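Local coordinates for inositol polyphosphate multikinase alpha (Arabidopsis thaliana, PDB 4FRF), which phosphorylates inositol phosphates with broad substrate specificity, using ATP to convert inositol 1,4,5-trisphosphate to the 1,3,4,5,6-pentakisphosphate, at residues Phe35-Phe39 with Leu203-Asn207; His50-Pro54 with Gln231-Phe237; Leu191-Lys195 with Leu255-Ile259. All coordinates share one frame; numbering follows the deposited sequence.

Interaction 1. Residues Phe35-Phe39 with Leu203-Asn207; sequences FYESF and LYHFN
Y204 sets its ring against F35 and F39, two phenylalanines one turn apart on helix 32-41, and the packed half of the contact is almost wholly aromatic. CE1 of F35 leads an edge-to-face approach onto one face of Y204: the ring centroids lie 5.4 Å apart with the planes at 75°, and the nearest atoms, F35 CE1 and Y204 CD1, are 4.1 Å apart. F39 comes in at a slant instead, CD1 reaching Y204 CE2 at 3.6 Å with the planes at 46°. Both phenylalanines carry CG anti to the backbone N (F35 chi1 167°), which sends the two rings out the same way from the helix. F206 adds a fourth ring; its CE1 lies 3.8 Å from F35 CZ, and F35 CZ sits at the edge of the F206 ring, near its plane. The looser side is polar. Here S38, partly exposed, places OG at the edge of the Y204 ring, and S38 OG and Y204 OH share a 2.8 Å hydrogen bond in which either hydroxyl could be the donor. The aromatic cluster thus joins the N-terminal helix to the short strand 204-205. That strand pairs antiparallel with strand 241-242, through the backbone of H205 and L241, while F35 and F39 continue the packing by stacking on F237 and F53.

Interaction 2. Residues His50-Pro54 with Gln231-Phe237; sequences HRYFP and QVKLVDF
Q231 begins the contact loosely: its NE2 lies 4.3 Å from R51 NH2, while its OE1 is hydrogen-bonded to Y80. At V232 the approach tightens. The carbonyl O of V232 lies in the plane of the Y52 ring, at its edge, 3.4 Å from Y52 CD1, and the hydroxyl of Y52 bonds to E193. K233 bends back over the type I beta turn H50-F53. Kinks at chi2 and at chi4 (46°) bring K233 NZ to R51 O, a weak hydrogen bond of 3.2 Å. The backbone bond comes at L234, whose N donates to Y52 O at 3.2 Å, N-H...O angle 157°; the CA-H of K233 also points to Y52 O, as an additional weaker contact. L234 CD2 lies 3.9 Å from F53 CZ, the two side chains running alongside one another. Past V235, F237 meets F53 rim to rim, planes only 19° apart and F53 CD1 3.6 Å from F237 CZ; P54 CG lies at the edge of the F237 ring, near its plane. The sequence VDF recalls the DFG motif of protein kinases, consistent with a distant relationship to those enzymes. K233 and V235 pair with L212 and S210 of strand 209-216, so the turn docks on the other edge of this outermost strand, between helix 32-41 and helix 187-200.

Interaction 3. Residues Leu191-Lys195 with Leu255-Ile259; sequences LLELK and LCSFI
L191 CB rests 3.9 Å from I259 CD1, and L192 closes over the same isoleucine: CD2 of L192 lies 3.4 Å from I259 CD1, the side chains crossing at about a right angle. The two methyls of L191 serve different partners. CD2 faces L255 CD1 at 3.9 Å, whereas CD1 meets the edge of the F258 ring, near its plane, 3.5 Å from F258 CD2. At the other end of the pairing, L255 uses its second methyl, since CG anti to the backbone N (chi1 -178°) lets CD2 reach across to the backbone of K195, 3.4 Å from K195 CA. The aliphatic part of K195 passes C256, with CD 3.9 Å from SG. Side-chain contacts across the pair are between apolar groups, with methyls also resting on backbone atoms. The helices run nearly antiparallel: the axes of segments 191-195 and 255-259 approach to 10.3 Å, and their N-to-C directions differ by 154°. In this inositol phosphate kinase fold, helices 187-200 and 249-265 lie side by side against one face of the antiparallel sheet. I211 of strand 209-216 touches both L191 and L255, and L194 packs on V232 and L234 of strand 231-235. F258 reaches M213, V88 and M90, while F121 meets its ring edge-to-face. Farther out, S257 OG is hydrogen-bonded to G120 N. Beyond its aliphatic part, K195 NZ forms a salt bridge with E199 of the second subunit, and L252 of that second subunit packs against C256.

From the N terminus, helix 32-41 opens interaction 1, which closes at 203-207 after 163 intervening residues. Interaction 2 opens at 50-54, inside that loop, and closes beyond it at 231-237; interaction 3 opens at 191-195 and closes last, at 255-259. Every pair therefore crosses and none nests. Interactions 1 and 2 touch through Y36, which packs on P54 and F237, tying the N-terminal helix to the sheet edge. Interactions 2 and 3 meet where V232 packs on L191, carrying the connection through strand 231-235 to the helix pair. Interactions 1 and 3 stay about 7 Å apart at their nearest atoms.

Interaction 1. Residues Phe35-Phe39 with Leu203-Asn207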
loop_
_atom_site.group_PDB
_atom_site.type_symbol
_atom_site.label_atom_id
_atom_site.label_comp_id
_atom_site.label_asym_id
_atom_site.label_seq_id
_atom_site.Cartn_x
_atom_site.Cartn_y
_atom_site.Cartn_z
ATOM N N PHE A 35 -4.406 19.910 -12.981
ATOM C CA PHE A 35 -5.008 19.038 -11.983
ATOM C C PHE A 35 -6.239 19.677 -11.347
ATOM O O PHE A 35 -7.318 19.078 -11.309
ATOM C CB PHE A 35 -4.008 18.645 -10.898
ATOM C CG PHE A 35 -4.650 18.008 -9.697
ATOM C CD1 PHE A 35 -5.043 16.684 -9.729
ATOM C CD2 PHE A 35 -4.954 18.761 -8.574
ATOM C CE1 PHE A 35 -5.684 16.101 -8.637
ATOM C CE2 PHE A 35 -5.595 18.188 -7.484
ATOM C CZ PHE A 35 -5.962 16.862 -7.518
ATOM N N TYR A 36 -6.059 20.888 -10.817
ATOM C CA TYR A 36 -7.162 21.609 -10.180
ATOM C C TYR A 36 -8.342 21.719 -11.142
ATOM O O TYR A 36 -9.436 21.207 -10.848
ATOM C CB TYR A 36 -6.713 22.993 -9.682
ATOM C CG TYR A 36 -5.953 22.944 -8.366
ATOM C CD1 TYR A 36 -6.575 22.414 -7.189
ATOM C CD2 TYR A 36 -4.619 23.417 -8.318
ATOM C CE1 TYR A 36 -5.876 22.385 -5.990
ATOM C CE2 TYR A 36 -3.912 23.370 -7.116
ATOM C CZ TYR A 36 -4.530 22.824 -5.940
ATOM O OH TYR A 36 -3.812 22.764 -4.758
ATOM N N GLU A 37 -8.087 22.302 -12.321
ATOM C CA GLU A 37 -9.042 22.293 -13.437
ATOM C C GLU A 37 -9.793 20.962 -13.569
ATOM O O GLU A 37 -11.026 20.946 -13.663
ATOM C CB GLU A 37 -8.329 22.600 -14.756
ATOM C CG GLU A 37 -8.062 24.082 -15.005
ATOM C CD GLU A 37 -9.341 24.910 -15.046
ATOM O OE1 GLU A 37 -10.433 24.328 -14.868
ATOM O OE2 GLU A 37 -9.252 26.142 -15.246
ATOM N N SER A 38 -9.041 19.853 -13.602
ATOM C CA SER A 38 -9.626 18.529 -13.761
ATOM C C SER A 38 -10.309 18.041 -12.488
ATOM O O SER A 38 -11.425 17.527 -12.536
ATOM C CB SER A 38 -8.566 17.510 -14.214
ATOM O OG SER A 38 -9.085 16.175 -14.229
ATOM N N PHE A 39 -9.632 18.171 -11.352
ATOM C CA PHE A 39 -10.124 17.546 -10.121
ATOM C C PHE A 39 -11.376 18.223 -9.604
ATOM O O PHE A 39 -12.328 17.566 -9.166
ATOM C CB PHE A 39 -9.051 17.555 -9.028
ATOM C CG PHE A 39 -9.456 16.821 -7.784
ATOM C CD1 PHE A 39 -9.138 15.475 -7.619
ATOM C CD2 PHE A 39 -10.223 17.447 -6.816
ATOM C CE1 PHE A 39 -9.559 14.775 -6.482
ATOM C CE2 PHE A 39 -10.648 16.755 -5.684
ATOM C CZ PHE A 39 -10.315 15.421 -5.519
ATOM N N LEU A 203 -8.639 7.287 -10.567
ATOM C CA LEU A 203 -8.656 8.481 -11.405
ATOM C C LEU A 203 -7.293 9.153 -11.460
ATOM O O LEU A 203 -6.794 9.508 -12.540
ATOM C CB LEU A 203 -9.711 9.460 -10.905
ATOM C CG LEU A 203 -11.119 8.880 -10.737
ATOM C CD1 LEU A 203 -11.977 9.723 -9.775
ATOM C CD2 LEU A 203 -11.802 8.725 -12.087
ATOM N N TYR A 204 -6.687 9.342 -10.297
ATOM C CA TYR A 204 -5.407 10.037 -10.241
ATOM C C TYR A 204 -4.369 9.202 -9.502
ATOM O O TYR A 204 -4.711 8.410 -8.606
ATOM C CB TYR A 204 -5.563 11.409 -9.572
ATOM C CG TYR A 204 -6.641 12.271 -10.186
ATOM C CD1 TYR A 204 -6.368 13.084 -11.277
ATOM C CD2 TYR A 204 -7.937 12.258 -9.687
ATOM C CE1 TYR A 204 -7.354 13.864 -11.857
ATOM C CE2 TYR A 204 -8.932 13.042 -10.255
ATOM C CZ TYR A 204 -8.635 13.838 -11.339
ATOM O OH TYR A 204 -9.619 14.610 -11.917
ATOM N N HIS A 205 -3.115 9.324 -9.950
ATOM C CA HIS A 205 -1.962 8.861 -9.187
ATOM C C HIS A 205 -1.250 10.068 -8.607
ATOM O O HIS A 205 -0.702 10.909 -9.352
ATOM C CB HIS A 205 -0.996 8.091 -10.074
ATOM C CG HIS A 205 -1.460 6.715 -10.415
ATOM N ND1 HIS A 205 -0.930 5.990 -11.464
ATOM C CD2 HIS A 205 -2.404 5.924 -9.847
ATOM C CE1 HIS A 205 -1.530 4.815 -11.527
ATOM N NE2 HIS A 205 -2.424 4.748 -10.555
ATOM N N PHE A 206 -1.235 10.147 -7.283
ATOM C CA PHE A 206 -0.701 11.311 -6.607
ATOM C C PHE A 206 0.819 11.257 -6.414
ATOM O O PHE A 206 1.305 11.252 -5.291
ATOM C CB PHE A 206 -1.428 11.517 -5.283
ATOM C CG PHE A 206 -2.843 11.979 -5.446
ATOM C CD1 PHE A 206 -3.126 13.330 -5.698
ATOM C CD2 PHE A 206 -3.889 11.070 -5.425
ATOM C CE1 PHE A 206 -4.442 13.768 -5.859
ATOM C CE2 PHE A 206 -5.205 11.488 -5.596
ATOM C CZ PHE A 206 -5.485 12.846 -5.803
ATOM N N ASN A 207 1.562 11.275 -7.516
ATOM C CA ASN A 207 3.016 11.171 -7.454
ATOM C C ASN A 207 3.645 12.246 -6.611
ATOM O O ASN A 207 3.500 13.421 -6.909
ATOM C CB ASN A 207 3.617 11.305 -8.838
ATOM C CG ASN A 207 3.236 10.183 -9.759
ATOM O OD1 ASN A 207 3.359 10.324 -10.974
ATOM N ND2 ASN A 207 2.811 9.040 -9.196
#

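Interaction 2. Residues His50-Pro54 with Gln231-Phe237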
loop_
_atom_site.group_PDB
_atom_site.type_symbol
_atom_site.label_atom_id
_atom_site.label_comp_id
_atom_site.label_asym_id
_atom_site.label_seq_id
_atom_site.Cartn_x
_atom_site.Cartn_y
_atom_site.Cartn_z
ATOM N N HIS A 50 -13.875 15.761 -1.535
ATOM C CA HIS A 50 -13.441 17.074 -2.014
ATOM C C HIS A 50 -12.895 17.924 -0.853
ATOM O O HIS A 50 -11.929 18.680 -1.014
ATOM C CB HIS A 50 -14.606 17.795 -2.696
ATOM C CG HIS A 50 -14.808 17.408 -4.129
ATOM N ND1 HIS A 50 -14.233 18.102 -5.175
ATOM C CD2 HIS A 50 -15.585 16.450 -4.694
ATOM C CE1 HIS A 50 -14.606 17.559 -6.321
ATOM N NE2 HIS A 50 -15.423 16.551 -6.056
ATOM N N ARG A 51 -13.473 17.738 0.328
ATOM C CA ARG A 51 -13.086 18.508 1.500
ATOM C C ARG A 51 -11.662 18.209 1.990
ATOM O O ARG A 51 -11.259 18.684 3.037
ATOM C CB ARG A 51 -14.069 18.255 2.636
ATOM C CG ARG A 51 -13.767 16.990 3.414
ATOM C CD ARG A 51 -14.760 16.775 4.544
ATOM N NE ARG A 51 -14.323 17.401 5.797
ATOM C CZ ARG A 51 -13.572 16.793 6.715
ATOM N NH1 ARG A 51 -13.159 15.555 6.516
ATOM N NH2 ARG A 51 -13.228 17.423 7.828
ATOM N N TYR A 52 -10.935 17.358 1.280
ATOM C CA TYR A 52 -9.552 17.061 1.653
ATOM C C TYR A 52 -8.589 17.683 0.668
ATOM O O TYR A 52 -7.447 17.244 0.542
ATOM C CB TYR A 52 -9.316 15.550 1.740
ATOM C CG TYR A 52 -10.011 14.895 2.908
ATOM C CD1 TYR A 52 -9.608 15.155 4.213
ATOM C CD2 TYR A 52 -11.066 14.011 2.709
ATOM C CE1 TYR A 52 -10.250 14.573 5.293
ATOM C CE2 TYR A 52 -11.719 13.425 3.784
ATOM C CZ TYR A 52 -11.311 13.722 5.074
ATOM O OH TYR A 52 -11.962 13.166 6.146
ATOM N N PHE A 53 -9.062 18.702 -0.040
ATOM C CA PHE A 53 -8.294 19.300 -1.110
ATOM C C PHE A 53 -8.508 20.804 -1.100
ATOM O O PHE A 53 -9.644 21.276 -1.037
ATOM C CB PHE A 53 -8.723 18.723 -2.469
ATOM C CG PHE A 53 -8.320 17.282 -2.688
ATOM C CD1 PHE A 53 -7.233 16.966 -3.496
ATOM C CD2 PHE A 53 -9.074 16.235 -2.144
ATOM C CE1 PHE A 53 -6.870 15.618 -3.715
ATOM C CE2 PHE A 53 -8.709 14.888 -2.358
ATOM C CZ PHE A 53 -7.614 14.589 -3.143
ATOM N N PRO A 54 -7.419 21.572 -1.180
ATOM C CA PRO A 54 -7.595 23.006 -1.307
ATOM C C PRO A 54 -8.720 23.319 -2.294
ATOM O O PRO A 54 -8.749 22.758 -3.384
ATOM C CB PRO A 54 -6.246 23.476 -1.877
ATOM C CG PRO A 54 -5.469 22.195 -2.214
ATOM C CD PRO A 54 -6.011 21.170 -1.315
ATOM N N GLN A 231 -7.556 19.099 11.083
ATOM C CA GLN A 231 -7.879 18.893 9.682
ATOM C C GLN A 231 -6.778 18.315 8.816
ATOM O O GLN A 231 -5.607 18.679 8.947
ATOM C CB GLN A 231 -8.431 20.164 9.058
ATOM C CG GLN A 231 -9.917 20.101 8.874
ATOM C CD GLN A 231 -10.533 21.433 8.548
ATOM O OE1 GLN A 231 -9.839 22.453 8.422
ATOM N NE2 GLN A 231 -11.856 21.448 8.445
ATOM N N VAL A 232 -7.196 17.469 7.871
ATOM C CA VAL A 232 -6.298 16.806 6.937
ATOM C C VAL A 232 -6.485 17.355 5.527
ATOM O O VAL A 232 -7.599 17.690 5.127
ATOM C CB VAL A 232 -6.570 15.285 6.897
ATOM C CG1 VAL A 232 -5.700 14.617 5.858
ATOM C CG2 VAL A 232 -6.336 14.674 8.251
ATOM N N LYS A 233 -5.395 17.421 4.771
ATOM C CA LYS A 233 -5.449 17.853 3.380
ATOM C C LYS A 233 -4.227 17.366 2.607
ATOM O O LYS A 233 -3.200 17.030 3.192
ATOM C CB LYS A 233 -5.584 19.380 3.278
ATOM C CG LYS A 233 -6.944 19.896 3.751
ATOM C CD LYS A 233 -7.385 21.159 3.012
ATOM C CE LYS A 233 -8.925 21.328 3.032
ATOM N NZ LYS A 233 -9.551 21.100 4.379
ATOM N N LEU A 234 -4.378 17.250 1.298
ATOM C CA LEU A 234 -3.297 16.848 0.440
ATOM C C LEU A 234 -2.809 18.066 -0.286
ATOM O O LEU A 234 -3.605 18.881 -0.711
ATOM C CB LEU A 234 -3.800 15.844 -0.583
ATOM C CG LEU A 234 -3.769 14.370 -0.231
ATOM C CD1 LEU A 234 -4.554 14.109 1.043
ATOM C CD2 LEU A 234 -4.325 13.575 -1.392
ATOM N N VAL A 235 -1.506 18.138 -0.517
ATOM C CA VAL A 235 -0.924 19.278 -1.201
ATOM C C VAL A 235 0.109 18.851 -2.236
ATOM O O VAL A 235 0.427 17.689 -2.347
ATOM C CB VAL A 235 -0.287 20.278 -0.200
ATOM C CG1 VAL A 235 -1.311 20.736 0.828
ATOM C CG2 VAL A 235 0.913 19.666 0.481
ATOM N N ASP A 236 0.673 19.822 -2.943
ATOM C CA ASP A 236 1.640 19.563 -4.021
ATOM C C ASP A 236 1.098 18.647 -5.074
ATOM O O ASP A 236 1.165 17.437 -4.934
ATOM C CB ASP A 236 2.945 18.994 -3.465
ATOM C CG ASP A 236 3.660 19.965 -2.562
ATOM O OD1 ASP A 236 3.678 21.173 -2.881
ATOM O OD2 ASP A 236 4.173 19.538 -1.514
ATOM N N PHE A 237 0.579 19.224 -6.149
ATOM C CA PHE A 237 0.047 18.420 -7.234
ATOM C C PHE A 237 0.808 18.634 -8.536
ATOM O O PHE A 237 0.246 18.497 -9.616
ATOM C CB PHE A 237 -1.432 18.724 -7.435
ATOM C CG PHE A 237 -2.254 18.559 -6.200
ATOM C CD1 PHE A 237 -2.594 17.299 -5.742
ATOM C CD2 PHE A 237 -2.723 19.664 -5.510
ATOM C CE1 PHE A 237 -3.398 17.139 -4.610
ATOM C CE2 PHE A 237 -3.502 19.510 -4.367
ATOM C CZ PHE A 237 -3.850 18.242 -3.927
#

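Interaction 3. Residues Leu191-Lys195 with Leu255-Ile259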
loop_
_atom_site.group_PDB
_atom_site.type_symbol
_atom_site.label_atom_id
_atom_site.label_comp_id
_atom_site.label_asym_id
_atom_site.label_seq_id
_atom_site.Cartn_x
_atom_site.Cartn_y
_atom_site.Cartn_z
ATOM N N LEU A 191 -8.189 10.417 8.126
ATOM C CA LEU A 191 -7.231 9.596 7.388
ATOM C C LEU A 191 -7.886 8.307 6.872
ATOM O O LEU A 191 -7.602 7.848 5.751
ATOM C CB LEU A 191 -6.026 9.263 8.258
ATOM C CG LEU A 191 -5.005 10.385 8.431
ATOM C CD1 LEU A 191 -3.789 9.888 9.222
ATOM C CD2 LEU A 191 -4.578 10.910 7.080
ATOM N N LEU A 192 -8.792 7.758 7.679
ATOM C CA LEU A 192 -9.523 6.563 7.318
ATOM C C LEU A 192 -10.414 6.753 6.103
ATOM O O LEU A 192 -10.382 5.929 5.163
ATOM C CB LEU A 192 -10.336 6.061 8.490
ATOM C CG LEU A 192 -9.479 5.331 9.527
ATOM C CD1 LEU A 192 -10.304 4.971 10.737
ATOM C CD2 LEU A 192 -8.737 4.086 8.953
ATOM N N GLU A 193 -11.192 7.830 6.096
ATOM C CA GLU A 193 -12.007 8.163 4.929
ATOM C C GLU A 193 -11.192 8.194 3.641
ATOM O O GLU A 193 -11.624 7.668 2.609
ATOM C CB GLU A 193 -12.700 9.491 5.121
ATOM C CG GLU A 193 -13.988 9.387 5.890
ATOM C CD GLU A 193 -14.758 10.660 5.868
ATOM O OE1 GLU A 193 -14.180 11.704 5.480
ATOM O OE2 GLU A 193 -15.936 10.633 6.255
ATOM N N LEU A 194 -10.023 8.818 3.701
ATOM C CA LEU A 194 -9.126 8.873 2.556
ATOM C C LEU A 194 -8.653 7.473 2.157
ATOM O O LEU A 194 -8.486 7.174 0.966
ATOM C CB LEU A 194 -7.915 9.740 2.879
ATOM C CG LEU A 194 -8.015 11.238 2.673
ATOM C CD1 LEU A 194 -7.095 11.932 3.631
ATOM C CD2 LEU A 194 -7.661 11.592 1.248
ATOM N N LYS A 195 -8.365 6.636 3.155
ATOM C CA LYS A 195 -7.908 5.291 2.870
ATOM C C LYS A 195 -8.954 4.551 2.053
ATOM O O LYS A 195 -8.668 4.084 0.943
ATOM C CB LYS A 195 -7.617 4.522 4.149
ATOM C CG LYS A 195 -7.336 3.034 3.912
ATOM C CD LYS A 195 -7.247 2.291 5.211
ATOM C CE LYS A 195 -7.720 0.880 5.053
ATOM N NZ LYS A 195 -8.460 0.411 6.288
ATOM N N LEU A 255 -0.171 5.609 3.251
ATOM C CA LEU A 255 -1.254 6.079 4.079
ATOM C C LEU A 255 -1.556 5.049 5.149
ATOM O O LEU A 255 -1.838 5.389 6.293
ATOM C CB LEU A 255 -2.492 6.347 3.229
ATOM C CG LEU A 255 -3.702 6.905 3.969
ATOM C CD1 LEU A 255 -3.378 8.286 4.526
ATOM C CD2 LEU A 255 -4.951 6.951 3.078
ATOM N N CYS A 256 -1.432 3.781 4.795
ATOM C CA CYS A 256 -1.810 2.721 5.722
ATOM C C CYS A 256 -0.805 2.589 6.868
ATOM O O CYS A 256 -1.197 2.485 8.030
ATOM C CB CYS A 256 -2.025 1.389 4.988
ATOM S SG CYS A 256 -3.627 1.291 4.129
ATOM N N SER A 257 0.484 2.648 6.537
ATOM C CA SER A 257 1.521 2.730 7.543
ATOM C C SER A 257 1.266 3.977 8.422
ATOM O O SER A 257 1.095 3.889 9.654
ATOM C CB SER A 257 2.878 2.833 6.861
ATOM O OG SER A 257 3.939 2.728 7.786
ATOM N N PHE A 258 1.153 5.132 7.786
ATOM C CA PHE A 258 0.858 6.308 8.541
ATOM C C PHE A 258 -0.327 6.065 9.474
ATOM O O PHE A 258 -0.233 6.339 10.660
ATOM C CB PHE A 258 0.614 7.511 7.636
ATOM C CG PHE A 258 0.766 8.835 8.340
ATOM C CD1 PHE A 258 2.017 9.440 8.448
ATOM C CD2 PHE A 258 -0.339 9.475 8.899
ATOM C CE1 PHE A 258 2.158 10.669 9.092
ATOM C CE2 PHE A 258 -0.203 10.688 9.547
ATOM C CZ PHE A 258 1.050 11.279 9.661
ATOM N N ILE A 259 -1.423 5.506 8.963
ATOM C CA ILE A 259 -2.615 5.344 9.808
ATOM C C ILE A 259 -2.296 4.502 11.031
ATOM O O ILE A 259 -2.862 4.709 12.116
ATOM C CB ILE A 259 -3.818 4.737 9.048
ATOM C CG1 ILE A 259 -4.403 5.762 8.083
ATOM C CG2 ILE A 259 -4.920 4.302 10.022
ATOM C CD1 ILE A 259 -5.840 5.460 7.686
#